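Local coordinates for appr-1-p processing domain protein (Thermus aquaticus Y51MC23, PDB 5M3E) that belongs to the macro domain family and binds adenosine-5-diphosphoribose in a pocket beside the ends of parallel strands in its central sheet, at residues A[22-27]-A[120-125]; A[13-18]-A[153-158]. All coordinates share one frame; numbering follows the deposited sequence.

Contact 1 (A[22-27]-A[120-125]); sequences APVEAL and SIALPP. With APR (adenosine-5-diphosphoribose), chain B.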
loop_
_atom_site.group_PDB
_atom_site.type_symbol
_atom_site.label_atom_id
_atom_site.label_comp_id
_atom_site.label_asym_id
_atom_site.label_seq_id
_atom_site.Cartn_x
_atom_site.Cartn_y
_atom_site.Cartn_z
ATOM N N ALA A 22 -1.454 -7.969 10.374
ATOM C CA ALA A 22 -1.233 -6.773 11.194
ATOM C C ALA A 22 -2.537 -6.301 11.840
ATOM O O ALA A 22 -3.545 -6.159 11.153
ATOM C CB ALA A 22 -0.623 -5.633 10.383
ATOM N N PRO A 23 -2.505 -5.988 13.145
ATOM C CA PRO A 23 -3.741 -5.616 13.822
ATOM C C PRO A 23 -4.152 -4.151 13.573
ATOM O O PRO A 23 -4.246 -3.376 14.533
ATOM C CB PRO A 23 -3.389 -5.859 15.307
ATOM C CG PRO A 23 -1.908 -5.617 15.385
ATOM C CD PRO A 23 -1.328 -5.740 14.006
ATOM N N VAL A 24 -4.458 -3.805 12.321
ATOM C CA VAL A 24 -4.666 -2.406 11.915
ATOM C C VAL A 24 -5.983 -2.150 11.174
ATOM O O VAL A 24 -6.666 -3.080 10.719
ATOM C CB VAL A 24 -3.500 -1.865 11.051
ATOM C CG1 VAL A 24 -2.214 -1.837 11.856
ATOM C CG2 VAL A 24 -3.313 -2.653 9.759
ATOM N N GLU A 25 -6.312 -0.863 11.075
ATOM C CA GLU A 25 -7.488 -0.386 10.358
ATOM C C GLU A 25 -7.318 -0.451 8.841
ATOM O O GLU A 25 -8.299 -0.744 8.141
ATOM C CB GLU A 25 -7.837 1.043 10.803
ATOM C CG GLU A 25 -8.217 1.120 12.286
ATOM C CD GLU A 25 -8.653 2.505 12.758
ATOM O OE1 GLU A 25 -8.460 3.509 12.030
ATOM O OE2 GLU A 25 -9.191 2.584 13.889
ATOM N N ALA A 26 -6.092 -0.194 8.345
ATOM C CA ALA A 26 -5.812 -0.107 6.885
ATOM C C ALA A 26 -4.560 -0.854 6.459
ATOM O O ALA A 26 -3.525 -0.744 7.096
ATOM C CB ALA A 26 -5.701 1.342 6.432
ATOM N N LEU A 27 -4.658 -1.608 5.371
ATOM C CA LEU A 27 -3.519 -2.371 4.841
ATOM C C LEU A 27 -3.095 -1.826 3.484
ATOM O O LEU A 27 -3.926 -1.559 2.646
ATOM C CB LEU A 27 -3.873 -3.867 4.709
ATOM C CG LEU A 27 -3.937 -4.730 5.973
ATOM C CD1 LEU A 27 -4.237 -6.179 5.587
ATOM C CD2 LEU A 27 -2.643 -4.657 6.767
ATOM N N SER A 120 -4.536 3.560 12.292
ATOM C CA SER A 120 -3.429 2.620 12.213
ATOM C C SER A 120 -3.366 2.009 10.797
ATOM O O SER A 120 -4.394 1.775 10.150
ATOM C CB SER A 120 -3.555 1.529 13.295
ATOM O OG SER A 120 -4.776 0.803 13.194
ATOM N N ILE A 121 -2.146 1.766 10.329
ATOM C CA ILE A 121 -1.924 1.318 8.963
ATOM C C ILE A 121 -0.624 0.509 8.919
ATOM O O ILE A 121 0.269 0.738 9.697
ATOM C CB ILE A 121 -1.965 2.529 7.968
ATOM C CG1 ILE A 121 -1.587 2.110 6.542
ATOM C CG2 ILE A 121 -1.047 3.652 8.403
ATOM C CD1 ILE A 121 -2.146 3.034 5.473
ATOM N N ALA A 122 -0.559 -0.465 8.030
ATOM C CA ALA A 122 0.633 -1.261 7.846
ATOM C C ALA A 122 0.998 -1.318 6.370
ATOM O O ALA A 122 0.106 -1.409 5.510
ATOM C CB ALA A 122 0.419 -2.656 8.397
ATOM N N LEU A 123 2.299 -1.244 6.092
ATOM C CA LEU A 123 2.842 -1.307 4.724
ATOM C C LEU A 123 3.957 -2.355 4.600
ATOM O O LEU A 123 4.610 -2.674 5.587
ATOM C CB LEU A 123 3.531 -0.016 4.287
ATOM C CG LEU A 123 3.135 1.417 4.588
ATOM C CD1 LEU A 123 3.139 1.693 6.094
ATOM C CD2 LEU A 123 4.107 2.323 3.834
ATOM N N PRO A 124 4.195 -2.836 3.361
ATOM C CA PRO A 124 5.369 -3.596 2.999
ATOM C C PRO A 124 6.461 -2.664 2.421
ATOM O O PRO A 124 6.234 -1.441 2.381
ATOM C CB PRO A 124 4.837 -4.525 1.925
ATOM C CG PRO A 124 3.847 -3.668 1.196
ATOM C CD PRO A 124 3.265 -2.733 2.218
ATOM N N PRO A 125 7.626 -3.242 1.976
ATOM C CA PRO A 125 8.658 -2.502 1.251
ATOM C C PRO A 125 8.240 -2.213 -0.187
ATOM O O PRO A 125 8.458 -3.030 -1.103
ATOM C CB PRO A 125 9.903 -3.433 1.331
ATOM C CG PRO A 125 9.627 -4.338 2.486
ATOM C CD PRO A 125 8.142 -4.579 2.344
HETATM N N1 APR B . 4.355 -9.428 4.662
HETATM C C2 APR B . 5.343 -8.505 4.635
HETATM N N3 APR B . 6.200 -8.375 3.602
HETATM C C4 APR B . 6.107 -9.190 2.523
HETATM C C5 APR B . 5.055 -10.227 2.466
HETATM C C6 APR B . 4.155 -10.294 3.642
HETATM N N6 APR B . 3.158 -11.198 3.711
HETATM N N7 APR B . 5.197 -10.876 1.287
HETATM C C8 APR B . 6.248 -10.296 0.641
HETATM N N9 APR B . 6.790 -9.298 1.396
HETATM C "C1'" APR B . 7.914 -8.392 1.080
HETATM C "C2'" APR B . 9.032 -9.008 0.259
HETATM O "O2'" APR B . 10.275 -8.618 0.841
HETATM C "C3'" APR B . 8.918 -8.381 -1.103
HETATM O "O3'" APR B . 10.204 -8.240 -1.741
HETATM O "O4'" APR B . 7.366 -7.315 0.310
HETATM C "C4'" APR B . 8.239 -7.043 -0.780
HETATM C "C5'" APR B . 7.458 -6.386 -1.911
HETATM O "O5'" APR B . 6.614 -7.334 -2.583
HETATM P PA APR B . 6.332 -7.171 -4.159
HETATM O O1A APR B . 5.032 -7.882 -4.409
HETATM O O2A APR B . 7.571 -7.546 -4.921
HETATM O O3A APR B . 6.025 -5.573 -4.306
HETATM P PB APR B . 6.692 -4.549 -5.371
HETATM O O1B APR B . 8.189 -4.704 -5.361
HETATM O O2B APR B . 6.102 -3.154 -5.153
HETATM O O5D APR B . 6.179 -5.031 -6.818
HETATM C C5D APR B . 4.904 -4.707 -7.389
HETATM O O4D APR B . 4.535 -7.082 -7.729
HETATM O O1D APR B . 3.094 -7.423 -5.940
HETATM C C1D APR B . 3.209 -7.462 -7.367
HETATM O O2D APR B . 1.152 -7.124 -8.629
HETATM C C2D APR B . 2.250 -6.456 -7.997
HETATM O O3D APR B . 2.998 -6.050 -10.293
HETATM C C3D APR B . 3.098 -5.613 -8.931
HETATM C C4D APR B . 4.508 -5.804 -8.384
#
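A22 and V24, from the loop that leads into strand 26-31, join L27 of that strand in packing on the methyl group of A122, on one face of the central sheet of a macro domain, a three-layered alpha/beta/alpha fold. Three apolar side chains thus converge on a single methyl, and this is the tight part of the contact. A22 CB lies 3.7 Å from A122 CB, and V24 CG2 and L27 CD2 each reach that same methyl. V24 has its CG1 anti to the carbonyl carbon (chi1 -64°), which turns CG2 in over A122 while CG1 lies against S120 CB. W155 of the next strand also packs on V24 and A122. On the opposite face of the sheet the apolar contact is thinner: A26 CB meets I121 CD1 at 4.1 Å, next to Y83 and F85.

The parallel pairing itself, A26 beside I121 and L27 beside A122, is joined through A26, whose N donates to S120 O at 3.2 Å and whose O receives A122 N at 3.1 Å. The second bond is the straighter; in the first the donor stands tilted out of the carbonyl plane. A26 O also takes a CA-H contact from I121.

Toward P23, which is exposed, the contact becomes looser. The chain there bends in an inverse gamma turn centred on P23, with V24 N bonded to A22 O. E25 and S120 make a polar, partly exposed margin, where E25 OE1 accepts the backbone N-H of R119. A chi1 of 58° swings the S120 hydroxyl back toward the loop. There S120 OG accepts the N-H of E25, N to OG 3.1 Å.

Contact 2 (A[13-18]-A[153-158]); sequences RFVRGN and EVWVYE. With APR (adenosine-5-diphosphoribose), chain B.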
loop_
_atom_site.group_PDB
_atom_site.type_symbol
_atom_site.label_atom_id
_atom_site.label_comp_id
_atom_site.label_asym_id
_atom_site.label_seq_id
_atom_site.Cartn_x
_atom_site.Cartn_y
_atom_site.Cartn_z
ATOM N N ARG A 13 6.862 2.252 13.206
ATOM C CA ARG A 13 7.455 1.039 13.751
ATOM C C ARG A 13 7.934 0.058 12.656
ATOM O O ARG A 13 7.143 -0.347 11.787
ATOM C CB ARG A 13 6.403 0.352 14.646
ATOM C CG ARG A 13 6.716 0.343 16.129
ATOM C CD ARG A 13 8.070 -0.322 16.391
ATOM N NE ARG A 13 8.103 -1.110 17.627
ATOM C CZ ARG A 13 9.099 -1.928 17.986
ATOM N NH1 ARG A 13 10.184 -2.068 17.221
ATOM N NH2 ARG A 13 9.012 -2.614 19.129
ATOM N N PHE A 14 9.210 -0.340 12.714
ATOM C CA PHE A 14 9.744 -1.345 11.796
ATOM C C PHE A 14 9.647 -2.704 12.434
ATOM O O PHE A 14 10.120 -2.901 13.556
ATOM C CB PHE A 14 11.170 -1.017 11.363
ATOM C CG PHE A 14 11.238 0.200 10.487
ATOM C CD1 PHE A 14 10.929 0.112 9.136
ATOM C CD2 PHE A 14 11.533 1.458 11.029
ATOM C CE1 PHE A 14 10.938 1.243 8.333
ATOM C CE2 PHE A 14 11.545 2.591 10.232
ATOM C CZ PHE A 14 11.248 2.489 8.883
ATOM N N VAL A 15 8.990 -3.618 11.710
ATOM C CA VAL A 15 8.705 -4.974 12.175
ATOM C C VAL A 15 8.943 -6.013 11.087
ATOM O O VAL A 15 8.924 -5.699 9.904
ATOM C CB VAL A 15 7.245 -5.134 12.699
ATOM C CG1 VAL A 15 6.997 -4.213 13.884
ATOM C CG2 VAL A 15 6.208 -4.897 11.613
ATOM N N ARG A 16 9.171 -7.249 11.529
ATOM C CA ARG A 16 9.239 -8.430 10.670
ATOM C C ARG A 16 7.947 -9.211 10.898
ATOM O O ARG A 16 7.266 -9.044 11.923
ATOM C CB ARG A 16 10.418 -9.354 11.019
ATOM C CG ARG A 16 11.722 -8.698 11.460
ATOM C CD ARG A 16 12.670 -8.460 10.297
ATOM N NE ARG A 16 13.823 -7.658 10.717
ATOM C CZ ARG A 16 14.838 -7.285 9.932
ATOM N NH1 ARG A 16 14.879 -7.632 8.640
ATOM N NH2 ARG A 16 15.819 -6.541 10.443
ATOM N N GLY A 17 7.634 -10.078 9.944
ATOM C CA GLY A 17 6.460 -10.909 10.004
ATOM C C GLY A 17 5.680 -10.789 8.722
ATOM O O GLY A 17 6.220 -10.441 7.670
ATOM N N ASN A 18 4.394 -11.084 8.832
ATOM C CA ASN A 18 3.499 -11.138 7.703
ATOM C C ASN A 18 2.543 -9.960 7.844
ATOM O O ASN A 18 1.813 -9.869 8.827
ATOM C CB ASN A 18 2.763 -12.487 7.683
ATOM C CG ASN A 18 1.510 -12.465 6.826
ATOM O OD1 ASN A 18 1.405 -11.702 5.868
ATOM N ND2 ASN A 18 0.557 -13.307 7.167
ATOM N N GLU A 153 -0.659 5.284 14.034
ATOM C CA GLU A 153 0.358 4.234 14.212
ATOM C C GLU A 153 0.701 3.633 12.869
ATOM O O GLU A 153 -0.191 3.216 12.167
ATOM C CB GLU A 153 -0.130 3.112 15.120
ATOM C CG GLU A 153 -0.201 3.498 16.586
ATOM C CD GLU A 153 -0.063 2.307 17.527
ATOM O OE1 GLU A 153 0.968 1.588 17.483
ATOM O OE2 GLU A 153 -0.984 2.112 18.332
ATOM N N VAL A 154 1.990 3.556 12.539
ATOM C CA VAL A 154 2.438 3.059 11.233
ATOM C C VAL A 154 3.297 1.837 11.449
ATOM O O VAL A 154 4.290 1.926 12.130
ATOM C CB VAL A 154 3.232 4.130 10.457
ATOM C CG1 VAL A 154 3.500 3.678 9.025
ATOM C CG2 VAL A 154 2.488 5.459 10.450
ATOM N N TRP A 155 2.901 0.697 10.872
ATOM C CA TRP A 155 3.702 -0.535 10.909
ATOM C C TRP A 155 4.311 -0.768 9.535
ATOM O O TRP A 155 3.603 -0.794 8.515
ATOM C CB TRP A 155 2.856 -1.744 11.292
ATOM C CG TRP A 155 2.222 -1.644 12.631
ATOM C CD1 TRP A 155 0.963 -1.230 12.899
ATOM C CD2 TRP A 155 2.818 -1.972 13.889
ATOM N NE1 TRP A 155 0.722 -1.270 14.248
ATOM C CE2 TRP A 155 1.847 -1.720 14.885
ATOM C CE3 TRP A 155 4.086 -2.439 14.277
ATOM C CZ2 TRP A 155 2.099 -1.925 16.256
ATOM C CZ3 TRP A 155 4.345 -2.639 15.644
ATOM C CH2 TRP A 155 3.351 -2.385 16.613
ATOM N N VAL A 156 5.626 -0.936 9.505
ATOM C CA VAL A 156 6.334 -1.062 8.251
ATOM C C VAL A 156 7.068 -2.386 8.340
ATOM O O VAL A 156 7.866 -2.606 9.263
ATOM C CB VAL A 156 7.309 0.129 7.988
ATOM C CG1 VAL A 156 7.996 -0.023 6.633
ATOM C CG2 VAL A 156 6.600 1.481 8.059
ATOM N N TYR A 157 6.816 -3.253 7.373
ATOM C CA TYR A 157 7.390 -4.591 7.377
ATOM C C TYR A 157 8.670 -4.593 6.576
ATOM O O TYR A 157 8.612 -4.623 5.355
ATOM C CB TYR A 157 6.379 -5.623 6.856
ATOM C CG TYR A 157 5.340 -5.926 7.897
ATOM C CD1 TYR A 157 4.346 -4.998 8.192
ATOM C CD2 TYR A 157 5.386 -7.109 8.646
ATOM C CE1 TYR A 157 3.413 -5.243 9.178
ATOM C CE2 TYR A 157 4.453 -7.366 9.636
ATOM C CZ TYR A 157 3.467 -6.427 9.896
ATOM O OH TYR A 157 2.518 -6.643 10.872
ATOM N N GLU A 158 9.815 -4.491 7.268
ATOM C CA GLU A 158 11.142 -4.549 6.610
ATOM C C GLU A 158 11.358 -5.935 5.985
ATOM O O GLU A 158 10.904 -6.943 6.535
ATOM C CB GLU A 158 12.309 -4.237 7.582
ATOM C CG GLU A 158 12.343 -2.823 8.157
ATOM C CD GLU A 158 13.723 -2.372 8.657
ATOM O OE1 GLU A 158 13.908 -2.237 9.886
ATOM O OE2 GLU A 158 14.633 -2.128 7.827
HETATM N N1 APR B . 4.355 -9.428 4.662
HETATM C C2 APR B . 5.343 -8.505 4.635
HETATM N N3 APR B . 6.200 -8.375 3.602
HETATM C C4 APR B . 6.107 -9.190 2.523
HETATM C C5 APR B . 5.055 -10.227 2.466
HETATM C C6 APR B . 4.155 -10.294 3.642
HETATM N N6 APR B . 3.158 -11.198 3.711
HETATM N N7 APR B . 5.197 -10.876 1.287
HETATM C C8 APR B . 6.248 -10.296 0.641
HETATM N N9 APR B . 6.790 -9.298 1.396
HETATM C "C1'" APR B . 7.914 -8.392 1.080
HETATM C "C2'" APR B . 9.032 -9.008 0.259
HETATM O "O2'" APR B . 10.275 -8.618 0.841
HETATM C "C3'" APR B . 8.918 -8.381 -1.103
HETATM O "O3'" APR B . 10.204 -8.240 -1.741
HETATM O "O4'" APR B . 7.366 -7.315 0.310
HETATM C "C4'" APR B . 8.239 -7.043 -0.780
HETATM C "C5'" APR B . 7.458 -6.386 -1.911
HETATM O "O5'" APR B . 6.614 -7.334 -2.583
HETATM P PA APR B . 6.332 -7.171 -4.159
HETATM O O1A APR B . 5.032 -7.882 -4.409
HETATM O O2A APR B . 7.571 -7.546 -4.921
HETATM O O3A APR B . 6.025 -5.573 -4.306
HETATM P PB APR B . 6.692 -4.549 -5.371
HETATM O O1B APR B . 8.189 -4.704 -5.361
HETATM O O2B APR B . 6.102 -3.154 -5.153
HETATM O O5D APR B . 6.179 -5.031 -6.818
HETATM C C5D APR B . 4.904 -4.707 -7.389
HETATM O O4D APR B . 4.535 -7.082 -7.729
HETATM O O1D APR B . 3.094 -7.423 -5.940
HETATM C C1D APR B . 3.209 -7.462 -7.367
HETATM O O2D APR B . 1.152 -7.124 -8.629
HETATM C C2D APR B . 2.250 -6.456 -7.997
HETATM O O3D APR B . 2.998 -6.050 -10.293
HETATM C C3D APR B . 3.098 -5.613 -8.931
HETATM C C4D APR B . 4.508 -5.804 -8.384
#
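The Y157 ring receives CG2 of V15 over the centre of one face, 3.5 Å from the centroid and 9° off the ring normal, a clear CH-pi contact within the parallel beta pairing at the margin of the macro-domain sheet. Around the same ring N18 C, R16 O, G17 O and the adenine C2 of adenosine-5-diphosphoribose approach obliquely. The other branch of V15 goes to W155: V15 CG1 meets W155 CE3 at 3.4 Å, at the ring edge and near its plane, while R13 CB comes to that ring at a slant. V15 thus spans two aromatic rings on one face of the sheet, one with each methyl. On the other face F14 and V156 run alongside one another, F14 CE1 being 3.6 Å from V156 CG1, and K139 of helix 135-146 adds a cation-pi contact to F14.

Beneath these side chains, strand 11-15, outermost in the sheet, is bonded to strand 153-157. R13 N bonds to V154 O, V156 N to R13 O at 2.8 Å, and V15 N to V156 O at 2.9 Å, the last being nearly straight at 168°. A weak bond from E158 N to V15 O closes the ladder where strand 153-157 ends.

Past V15 the first chain leaves the sheet and runs past Y157 toward the ligand. At the backbone angles of G17 a CB would be jammed against the carbonyl O of R16, which calls for glycine; G17 O lies 3.6 Å from Y157 CD2. N18 then contributes to the adenine site: with CG anti to the backbone N (chi1 161°), it presents OD1, which also accepts L20 N, to the ligand amino group, N6 donating to OD1 at 2.8 Å.

In the fold
Contacts 1 and 2 are two pairings of one sheet, separated by the pairing of strands 120-123 and 153-157, which joins them through L123 N to W155 O and I121 O to W155 N. Contact 1, nearer the centre of the chain, is largely buried and relies on aliphatic side chains, with a serine hydroxyl at its margin. Contact 2, at the sheet margin, is only partly buried, pairs a longer ladder and uses aromatic rings, with exposed arginines outside. Both reach adenosine-5-diphosphoribose from the C-terminal ends of their strands, but differently: P125 packs on the adenosine ribose, whereas N18 bonds to the adenine. A22 of contact 1 packs against Y157 of contact 2, so the two contacts share a side-chain layer.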